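PDB 4ECO: uncharacterized protein from Bacteroides eggerthii DSM 20697, which is of unknown function but, as a leucine-rich repeat protein, probably binds other proteins. Local coordinates for residues D408-I414 with N439-I445; L112-K118 with F211-N215; I600-S605 with Q624-G628. All coordinates share one frame; numbering follows the deposited sequence.

Contact 1 of 3, residues D408-I414 with N439-I445; sequences DFSYNEI and NLSNNQI
Asn-443 grips the preceding turn with both ends of its amide. Asn-443 ND2 donates to the backbone O of Phe-409 (3.1 Å, N-H...O 167°), which lies in the amide plane, while Asn-443 OD1 accepts from Ile-414 N at 2.9 Å. Asn-412 ND2 meets the same Phe-409 O, at 2.9 Å, from the opposite face of its carbonyl plane, so two amides satisfy one oxygen. One turn back Asn-412 plays the same part, its ND2 also donating to Phe-384 O, its OD1 accepting from Leu-389 N. This is the asparagine position of a leucine-rich repeat. Main-chain bonds join the two turns: Phe-409 N to Asn-439 O (2.8 Å), Tyr-411 N to Ser-441 O, Asn-412 N to Asn-442 O, and Gln-444 N to Ile-414 O. Asp-408 OD1 and Asn-439 OD1 each close an Asx turn, accepting N and OG of the serine two residues on. The amide of Asn-442 stacks on the Tyr-411 ring, planes 15° apart, with Asn-442 CB 3.7 Å from the ring centroid; CG anti to the carbonyl carbon in both (chi1 -79° in Tyr-411) lays them side by side. Strands 404-408 and 435-439 lead in parallel into these turns, flanked by strands 381-383 and 461-463.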
loop_
_atom_site.group_PDB
_atom_site.type_symbol
_atom_site.label_atom_id
_atom_site.label_comp_id
_atom_site.label_asym_id
_atom_site.label_seq_id
_atom_site.Cartn_x
_atom_site.Cartn_y
_atom_site.Cartn_z
ATOM N N ASP A 408 10.339 -0.249 3.402
ATOM C CA ASP A 408 9.984 -1.251 4.398
ATOM C C ASP A 408 10.610 -2.578 4.060
ATOM O O ASP A 408 10.275 -3.186 3.030
ATOM C CB ASP A 408 8.460 -1.379 4.510
ATOM C CG ASP A 408 7.941 -2.017 5.795
ATOM O OD1 ASP A 408 8.711 -2.753 6.458
ATOM O OD2 ASP A 408 6.754 -1.815 6.115
ATOM N N PHE A 409 11.549 -3.015 4.924
ATOM C CA PHE A 409 12.203 -4.329 4.828
ATOM C C PHE A 409 11.858 -5.192 6.060
ATOM O O PHE A 409 12.482 -6.241 6.268
ATOM C CB PHE A 409 13.722 -4.206 4.678
ATOM C CG PHE A 409 14.212 -3.602 3.396
ATOM C CD1 PHE A 409 14.229 -4.343 2.222
ATOM C CD2 PHE A 409 14.746 -2.320 3.376
ATOM C CE1 PHE A 409 14.706 -3.788 1.033
ATOM C CE2 PHE A 409 15.223 -1.764 2.188
ATOM C CZ PHE A 409 15.192 -2.498 1.020
ATOM N N SER A 410 10.846 -4.762 6.865
ATOM C CA SER A 410 10.448 -5.475 8.090
ATOM C C SER A 410 9.903 -6.898 7.791
ATOM O O SER A 410 9.399 -7.171 6.696
ATOM C CB SER A 410 9.438 -4.675 8.914
ATOM O OG SER A 410 8.120 -4.650 8.399
ATOM N N TYR A 411 10.058 -7.801 8.773
ATOM C CA TYR A 411 9.616 -9.179 8.710
ATOM C C TYR A 411 10.254 -9.892 7.554
ATOM O O TYR A 411 9.586 -10.308 6.614
ATOM C CB TYR A 411 8.112 -9.265 8.619
ATOM C CG TYR A 411 7.414 -9.086 9.937
ATOM C CD1 TYR A 411 7.224 -10.167 10.797
ATOM C CD2 TYR A 411 6.870 -7.850 10.300
ATOM C CE1 TYR A 411 6.535 -10.017 12.000
ATOM C CE2 TYR A 411 6.145 -7.698 11.482
ATOM C CZ TYR A 411 5.987 -8.784 12.332
ATOM O OH TYR A 411 5.267 -8.669 13.489
ATOM N N ASN A 412 11.569 -10.005 7.623
ATOM C CA ASN A 412 12.397 -10.715 6.658
ATOM C C ASN A 412 13.399 -11.544 7.449
ATOM O O ASN A 412 13.181 -11.793 8.643
ATOM C CB ASN A 412 13.059 -9.753 5.651
ATOM C CG ASN A 412 12.207 -9.464 4.432
ATOM O OD1 ASN A 412 11.897 -10.357 3.642
ATOM N ND2 ASN A 412 11.812 -8.211 4.247
ATOM N N GLU A 413 14.457 -12.018 6.783
ATOM C CA GLU A 413 15.490 -12.845 7.394
ATOM C C GLU A 413 16.860 -12.209 7.156
ATOM O O GLU A 413 17.853 -12.918 6.960
ATOM C CB GLU A 413 15.406 -14.267 6.838
ATOM C CG GLU A 413 14.361 -15.072 7.571
ATOM C CD GLU A 413 13.633 -16.118 6.758
ATOM O OE1 GLU A 413 14.298 -17.009 6.180
ATOM O OE2 GLU A 413 12.381 -16.072 6.749
ATOM N N ILE A 414 16.909 -10.857 7.173
ATOM C CA ILE A 414 18.137 -10.080 6.933
ATOM C C ILE A 414 19.079 -10.297 8.112
ATOM O O ILE A 414 18.651 -10.192 9.256
ATOM C CB ILE A 414 17.811 -8.587 6.666
ATOM C CG1 ILE A 414 16.961 -8.460 5.354
ATOM C CG2 ILE A 414 19.074 -7.724 6.619
ATOM C CD1 ILE A 414 16.200 -7.199 5.194
ATOM N N ASN A 439 12.937 0.770 7.514
ATOM C CA ASN A 439 12.291 -0.102 8.479
ATOM C C ASN A 439 12.902 -1.470 8.338
ATOM O O ASN A 439 12.601 -2.187 7.384
ATOM C CB ASN A 439 10.769 -0.125 8.287
ATOM C CG ASN A 439 10.030 -0.889 9.369
ATOM O OD1 ASN A 439 10.593 -1.677 10.143
ATOM N ND2 ASN A 439 8.734 -0.674 9.437
ATOM N N LEU A 440 13.795 -1.803 9.259
ATOM C CA LEU A 440 14.474 -3.096 9.300
ATOM C C LEU A 440 14.027 -3.906 10.539
ATOM O O LEU A 440 14.732 -4.836 10.947
ATOM C CB LEU A 440 15.994 -2.899 9.291
ATOM C CG LEU A 440 16.602 -2.505 7.957
ATOM C CD1 LEU A 440 17.986 -1.954 8.157
ATOM C CD2 LEU A 440 16.617 -3.678 7.011
ATOM N N SER A 441 12.850 -3.559 11.127
ATOM C CA SER A 441 12.319 -4.258 12.310
ATOM C C SER A 441 11.940 -5.716 11.961
ATOM O O SER A 441 11.743 -6.034 10.792
ATOM C CB SER A 441 11.124 -3.513 12.922
ATOM O OG SER A 441 10.053 -3.325 12.012
ATOM N N ASN A 442 11.880 -6.596 12.963
ATOM C CA ASN A 442 11.574 -8.033 12.833
ATOM C C ASN A 442 12.428 -8.713 11.743
ATOM O O ASN A 442 11.915 -9.184 10.728
ATOM C CB ASN A 442 10.087 -8.290 12.588
ATOM C CG ASN A 442 9.302 -8.302 13.856
ATOM O OD1 ASN A 442 9.428 -9.234 14.662
ATOM N ND2 ASN A 442 8.503 -7.246 14.074
ATOM N N ASN A 443 13.733 -8.779 11.987
ATOM C CA ASN A 443 14.694 -9.453 11.113
ATOM C C ASN A 443 15.658 -10.272 11.993
ATOM O O ASN A 443 15.322 -10.579 13.143
ATOM C CB ASN A 443 15.436 -8.432 10.223
ATOM C CG ASN A 443 14.780 -8.201 8.895
ATOM O OD1 ASN A 443 14.875 -9.019 7.997
ATOM N ND2 ASN A 443 14.131 -7.071 8.720
ATOM N N GLN A 444 16.846 -10.617 11.480
ATOM C CA GLN A 444 17.805 -11.388 12.249
ATOM C C GLN A 444 19.167 -10.692 12.240
ATOM O O GLN A 444 20.213 -11.360 12.232
ATOM C CB GLN A 444 17.889 -12.799 11.691
ATOM C CG GLN A 444 16.693 -13.652 12.070
ATOM C CD GLN A 444 16.805 -15.024 11.484
ATOM O OE1 GLN A 444 15.977 -15.451 10.682
ATOM N NE2 GLN A 444 17.867 -15.730 11.834
ATOM N N ILE A 445 19.146 -9.335 12.296
ATOM C CA ILE A 445 20.338 -8.487 12.254
ATOM C C ILE A 445 21.113 -8.591 13.586
ATOM O O ILE A 445 20.602 -8.159 14.623
ATOM C CB ILE A 445 19.935 -7.015 11.909
ATOM C CG1 ILE A 445 19.340 -6.924 10.490
ATOM C CG2 ILE A 445 21.125 -6.026 12.081
ATOM C CD1 ILE A 445 18.550 -5.632 10.215
#

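Contact 2 of 3, residues L112-K118 with F211-N215; sequences LGSHGEK and FYMGN. With NA (sodium ion), chain C.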
loop_
_atom_site.group_PDB
_atom_site.type_symbol
_atom_site.label_atom_id
_atom_site.label_comp_id
_atom_site.label_asym_id
_atom_site.label_seq_id
_atom_site.Cartn_x
_atom_site.Cartn_y
_atom_site.Cartn_z
ATOM N N LEU A 112 -19.404 -2.979 -14.470
ATOM C CA LEU A 112 -20.298 -4.113 -14.221
ATOM C C LEU A 112 -20.131 -4.562 -12.782
ATOM O O LEU A 112 -20.814 -5.460 -12.293
ATOM C CB LEU A 112 -20.015 -5.280 -15.193
ATOM C CG LEU A 112 -20.035 -4.986 -16.699
ATOM C CD1 LEU A 112 -19.740 -6.225 -17.462
ATOM C CD2 LEU A 112 -21.344 -4.374 -17.151
ATOM N N GLY A 113 -19.189 -3.912 -12.124
ATOM C CA GLY A 113 -18.801 -4.158 -10.747
ATOM C C GLY A 113 -17.439 -3.555 -10.568
ATOM O O GLY A 113 -16.844 -3.140 -11.557
ATOM N N SER A 114 -16.948 -3.464 -9.327
ATOM C CA SER A 114 -15.638 -2.878 -9.047
ATOM C C SER A 114 -15.148 -3.251 -7.680
ATOM O O SER A 114 -15.919 -3.796 -6.877
ATOM C CB SER A 114 -15.690 -1.359 -9.137
ATOM O OG SER A 114 -16.263 -0.822 -7.955
ATOM N N HIS A 115 -13.874 -2.874 -7.380
ATOM C CA HIS A 115 -13.266 -3.083 -6.066
ATOM C C HIS A 115 -13.959 -2.175 -5.046
ATOM O O HIS A 115 -13.970 -2.515 -3.865
ATOM C CB HIS A 115 -11.745 -2.890 -6.083
ATOM C CG HIS A 115 -11.276 -1.506 -6.379
ATOM N ND1 HIS A 115 -10.871 -1.141 -7.644
ATOM C CD2 HIS A 115 -11.101 -0.453 -5.545
ATOM C CE1 HIS A 115 -10.481 0.121 -7.546
ATOM N NE2 HIS A 115 -10.616 0.583 -6.301
ATOM N N GLY A 116 -14.600 -1.095 -5.528
ATOM C CA GLY A 116 -15.352 -0.150 -4.713
ATOM C C GLY A 116 -16.484 -0.807 -3.943
ATOM O O GLY A 116 -16.743 -0.459 -2.790
ATOM N N GLU A 117 -17.134 -1.800 -4.551
ATOM C CA GLU A 117 -18.258 -2.534 -3.956
ATOM C C GLU A 117 -17.865 -3.265 -2.660
ATOM O O GLU A 117 -18.700 -3.370 -1.753
ATOM C CB GLU A 117 -18.825 -3.522 -4.964
ATOM C CG GLU A 117 -19.554 -2.833 -6.108
ATOM C CD GLU A 117 -20.037 -3.773 -7.193
ATOM O OE1 GLU A 117 -19.217 -4.607 -7.649
ATOM O OE2 GLU A 117 -21.224 -3.670 -7.593
ATOM N N LYS A 118 -16.589 -3.697 -2.543
ATOM C CA LYS A 118 -16.079 -4.364 -1.346
ATOM C C LYS A 118 -15.852 -3.363 -0.207
ATOM O O LYS A 118 -15.801 -3.789 0.947
ATOM C CB LYS A 118 -14.763 -5.147 -1.637
ATOM C CG LYS A 118 -14.916 -6.489 -2.401
ATOM C CD LYS A 118 -15.855 -7.529 -1.731
ATOM C CE LYS A 118 -17.101 -7.733 -2.564
ATOM N NZ LYS A 118 -18.232 -8.328 -1.818
ATOM N N PHE A 211 -13.151 0.191 -18.527
ATOM C CA PHE A 211 -13.998 -0.991 -18.456
ATOM C C PHE A 211 -13.670 -1.750 -17.175
ATOM O O PHE A 211 -12.604 -2.339 -17.059
ATOM C CB PHE A 211 -13.842 -1.860 -19.713
ATOM C CG PHE A 211 -14.768 -3.049 -19.846
ATOM C CD1 PHE A 211 -15.968 -3.105 -19.143
ATOM C CD2 PHE A 211 -14.464 -4.092 -20.711
ATOM C CE1 PHE A 211 -16.814 -4.214 -19.257
ATOM C CE2 PHE A 211 -15.321 -5.193 -20.836
ATOM C CZ PHE A 211 -16.502 -5.236 -20.121
ATOM N N TYR A 212 -14.589 -1.708 -16.204
ATOM C CA TYR A 212 -14.443 -2.348 -14.891
ATOM C C TYR A 212 -15.456 -3.446 -14.672
ATOM O O TYR A 212 -16.626 -3.329 -15.065
ATOM C CB TYR A 212 -14.615 -1.306 -13.768
ATOM C CG TYR A 212 -13.366 -0.543 -13.367
ATOM C CD1 TYR A 212 -12.650 0.203 -14.298
ATOM C CD2 TYR A 212 -12.979 -0.457 -12.031
ATOM C CE1 TYR A 212 -11.516 0.929 -13.925
ATOM C CE2 TYR A 212 -11.855 0.272 -11.645
ATOM C CZ TYR A 212 -11.124 0.963 -12.596
ATOM O OH TYR A 212 -10.021 1.692 -12.219
HETATM N N MSE A 213 -15.007 -4.514 -14.037
HETATM C CA MSE A 213 -15.871 -5.599 -13.613
HETATM C C MSE A 213 -15.259 -6.229 -12.390
HETATM O O MSE A 213 -14.030 -6.208 -12.214
HETATM C CB MSE A 213 -16.197 -6.628 -14.716
HETATM C CG MSE A 213 -15.054 -7.518 -15.187
HETATM SE SE MSE A 213 -15.392 -8.025 -17.073
HETATM C CE MSE A 213 -14.193 -6.658 -17.857
ATOM N N GLY A 214 -16.130 -6.723 -11.519
ATOM C CA GLY A 214 -15.678 -7.370 -10.301
ATOM C C GLY A 214 -16.765 -7.999 -9.480
ATOM O O GLY A 214 -17.934 -7.621 -9.588
ATOM N N ASN A 215 -16.369 -8.981 -8.660
ATOM C CA ASN A 215 -17.168 -9.741 -7.686
ATOM C C ASN A 215 -18.307 -10.501 -8.400
ATOM O O ASN A 215 -19.396 -10.656 -7.856
ATOM C CB ASN A 215 -17.675 -8.807 -6.588
ATOM C CG ASN A 215 -16.630 -7.810 -6.142
ATOM O OD1 ASN A 215 -15.634 -8.162 -5.521
ATOM N ND2 ASN A 215 -16.770 -6.561 -6.552
HETATM NA NA NA C . -23.436 -4.998 -6.451
#
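Asn-215, Tyr-212 and Leu-112 are the three residues with the most surface buried here, and each meets the other segment differently. Asn-215 works through its amide. ND2 of Asn-215 donates to Ser-114 O at 2.9 Å, well above that carbonyl's plane, whereas Glu-117 N reaches the same oxygen from the opposite face. A second, weak bond runs from Asn-215 ND2 to Glu-117 OE1 (3.3 Å), the carboxylate and amide planes standing 53° apart. At the other end of the amide, Lys-118 CE passes 3.3 Å from Asn-215 OD1, which accepts a hydrogen bond from Asn-258 ND2; the amine of Lys-118 goes to Gln-190.

The backbone at Tyr-212 provides the strand-like link, its O accepting from Leu-112 N at 2.9 Å with an N-H...O angle of 170°. This extends the pairing of strand 109-111 with strand 210-214, two neighbours in the parallel, leucine-rich-repeat run of strands, although 92 residues of chain separate the two segments.

With CG anti to the carbonyl carbon (chi1 -86°), the Tyr-212 ring presents its edge to Ser-114 CB (4.1 Å from Tyr-212 CD2) and to His-115 CE1, and Phe-124 meets it edge-to-face. On the apolar flank, Leu-112 CD1 comes to the edge of the Phe-211 ring, 4.0 Å from CE1, and Leu-112 CB touches CB of selenomethionine Met-213.

Glu-117 splits its carboxylate: OE1 accepts from Ser-114 N, met from above the carboxylate plane, while OE2 accepts from Gly-90 N. Glu-117 OE2 also binds the sodium ion at 2.8 Å, as does the backbone O of Ser-192.

Contact 3 of 3, residues I600-S605 with Q624-G628; sequences ISIDLS and QDIRG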
loop_
_atom_site.group_PDB
_atom_site.type_symbol
_atom_site.label_atom_id
_atom_site.label_comp_id
_atom_site.label_asym_id
_atom_site.label_seq_id
_atom_site.Cartn_x
_atom_site.Cartn_y
_atom_site.Cartn_z
ATOM N N ILE A 600 12.570 1.967 43.942
ATOM C CA ILE A 600 12.903 3.341 43.567
ATOM C C ILE A 600 12.767 4.259 44.795
ATOM O O ILE A 600 12.010 3.964 45.722
ATOM C CB ILE A 600 12.044 3.844 42.351
ATOM C CG1 ILE A 600 12.747 4.998 41.594
ATOM C CG2 ILE A 600 10.608 4.209 42.752
ATOM C CD1 ILE A 600 12.184 5.364 40.222
ATOM N N SER A 601 13.548 5.346 44.795
ATOM C CA SER A 601 13.548 6.426 45.783
ATOM C C SER A 601 13.752 7.706 44.978
ATOM O O SER A 601 14.869 7.986 44.530
ATOM C CB SER A 601 14.600 6.192 46.860
ATOM O OG SER A 601 14.397 7.052 47.973
ATOM N N ILE A 602 12.620 8.400 44.676
ATOM C CA ILE A 602 12.542 9.583 43.811
ATOM C C ILE A 602 11.757 10.729 44.499
ATOM O O ILE A 602 10.745 10.496 45.172
ATOM C CB ILE A 602 11.904 9.164 42.447
ATOM C CG1 ILE A 602 12.125 10.202 41.328
ATOM C CG2 ILE A 602 10.441 8.689 42.567
ATOM C CD1 ILE A 602 11.987 9.625 39.881
ATOM N N ASP A 603 12.265 11.968 44.327
ATOM C CA ASP A 603 11.707 13.221 44.837
ATOM C C ASP A 603 11.009 13.967 43.691
ATOM O O ASP A 603 11.672 14.468 42.779
ATOM C CB ASP A 603 12.834 14.071 45.459
ATOM C CG ASP A 603 12.376 15.296 46.241
ATOM O OD1 ASP A 603 11.277 15.807 45.955
ATOM O OD2 ASP A 603 13.141 15.763 47.127
ATOM N N LEU A 604 9.680 14.055 43.747
ATOM C CA LEU A 604 8.875 14.707 42.709
ATOM C C LEU A 604 8.314 16.072 43.179
ATOM O O LEU A 604 7.277 16.535 42.673
ATOM C CB LEU A 604 7.729 13.774 42.283
ATOM C CG LEU A 604 8.106 12.424 41.689
ATOM C CD1 LEU A 604 6.880 11.676 41.247
ATOM C CD2 LEU A 604 8.995 12.578 40.496
ATOM N N SER A 605 9.024 16.727 44.120
ATOM C CA SER A 605 8.637 18.012 44.716
ATOM C C SER A 605 8.317 19.087 43.706
ATOM O O SER A 605 7.331 19.799 43.891
ATOM C CB SER A 605 9.745 18.546 45.603
ATOM O OG SER A 605 9.886 17.725 46.746
ATOM N N GLN A 624 5.314 2.841 45.616
ATOM C CA GLN A 624 6.692 3.284 45.387
ATOM C C GLN A 624 7.070 4.368 46.381
ATOM O O GLN A 624 6.190 5.100 46.848
ATOM C CB GLN A 624 6.892 3.781 43.940
ATOM C CG GLN A 624 6.752 2.689 42.887
ATOM C CD GLN A 624 6.994 3.167 41.478
ATOM O OE1 GLN A 624 6.157 3.844 40.854
ATOM N NE2 GLN A 624 8.108 2.745 40.917
ATOM N N ASP A 625 8.376 4.470 46.712
ATOM C CA ASP A 625 8.898 5.482 47.629
ATOM C C ASP A 625 9.082 6.825 46.874
ATOM O O ASP A 625 10.204 7.222 46.506
ATOM C CB ASP A 625 10.207 4.993 48.279
ATOM C CG ASP A 625 10.905 5.990 49.186
ATOM O OD1 ASP A 625 10.202 6.849 49.788
ATOM O OD2 ASP A 625 12.157 5.923 49.289
ATOM N N ILE A 626 7.948 7.516 46.654
ATOM C CA ILE A 626 7.875 8.812 45.985
ATOM C C ILE A 626 7.744 9.921 47.056
ATOM O O ILE A 626 6.826 9.895 47.883
ATOM C CB ILE A 626 6.715 8.822 44.967
ATOM C CG1 ILE A 626 7.007 7.858 43.797
ATOM C CG2 ILE A 626 6.437 10.233 44.464
ATOM C CD1 ILE A 626 5.794 7.231 43.136
ATOM N N ARG A 627 8.679 10.877 47.045
ATOM C CA ARG A 627 8.670 11.984 47.994
ATOM C C ARG A 627 8.243 13.288 47.307
ATOM O O ARG A 627 8.404 13.441 46.094
ATOM C CB ARG A 627 10.062 12.152 48.657
ATOM C CG ARG A 627 10.450 11.030 49.641
ATOM C CD ARG A 627 11.723 10.285 49.252
ATOM N NE ARG A 627 12.005 9.166 50.162
ATOM C CZ ARG A 627 12.844 9.211 51.197
ATOM N NH1 ARG A 627 13.524 10.320 51.465
ATOM N NH2 ARG A 627 13.021 8.141 51.962
ATOM N N GLY A 628 7.694 14.200 48.099
ATOM C CA GLY A 628 7.322 15.541 47.663
ATOM C C GLY A 628 5.978 15.780 47.013
ATOM O O GLY A 628 5.745 16.883 46.506
#
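Main-chain hydrogen bonds pair Ile-602 with Ile-626 and Asp-603 with Arg-627 in a short parallel sheet, the axes of strands 601-603 and 625-627 lying 17° apart. Arg-627 N donates to Ile-602 O at 2.8 Å, almost straight (N-H...O 172°) and in the carbonyl plane. Leu-604 N then takes Arg-627 O at 2.7 Å, while the bond from Ile-602 N to Asp-625 O is longer, 3.3 Å.

Apolar contacts gather on the sheet face that carries the two isoleucines. Ile-602 and Ile-626 run alongside one another, CG2 of the first 3.7 Å from CG1 of the second. Leu-604 crosses Ile-626 at a slant, its CD1 meeting Ile-626 CG2 at 3.6 Å. Ile-585 lies against both Ile-602 and Leu-604.

Polar and charged groups occupy the other face, that of Ser-601, Asp-603, Asp-625 and Arg-627. Asp-625 holds its carboxylate opposite its own backbone N (chi1 176°), where the two oxygens divide the work. Asp-625 OD2 accepts from Ser-601 OG at 2.8 Å, from above the carboxylate plane; Asp-625 OD1 forms a salt bridge with Arg-627 NE (3.0 Å) at the edge of the guanidinium, in its plane. Ser-601 OG in turn sits over one face of that guanidinium. Were Asp-625 an alanine, Arg-627 would probably lose its charge partner and be free to swing, and Ser-601 OG would lose its acceptor.

Near the strand ends Asp-603 OD1 closes an Asx turn with Ser-605 N. Apolar on the isoleucine face, polar and charged on the other, the pair is amphipathic: Ile-626 and Leu-604 face the buried interior, whereas Asp-625 anchors an exposed arginine, a chemistry consistent with a strand pair near the C-terminal end of the repeat array, one face packed and the other more open.

Overall arrangement
Along the chain the order is contact 2, contact 1, contact 3, each closing before the next opens. Centres of contacts 1 and 2 are about 35 Å apart, those of contacts 1 and 3 about 40 Å, and those of contacts 2 and 3 about 62 Å; no two touch. Contacts 1 and 2 belong to the same long succession of mostly parallel strands, contact 2 through 109-111 and 210-214, contact 1 through 404-408 and 435-439. Contact 3 forms a separate two-strand sheet near the C-terminus, where a disulfide joins Cys-608 to Cys-629. Each contact joins strands or turns that are neighbours in space, as expected of an elongated leucine-rich repeat solenoid.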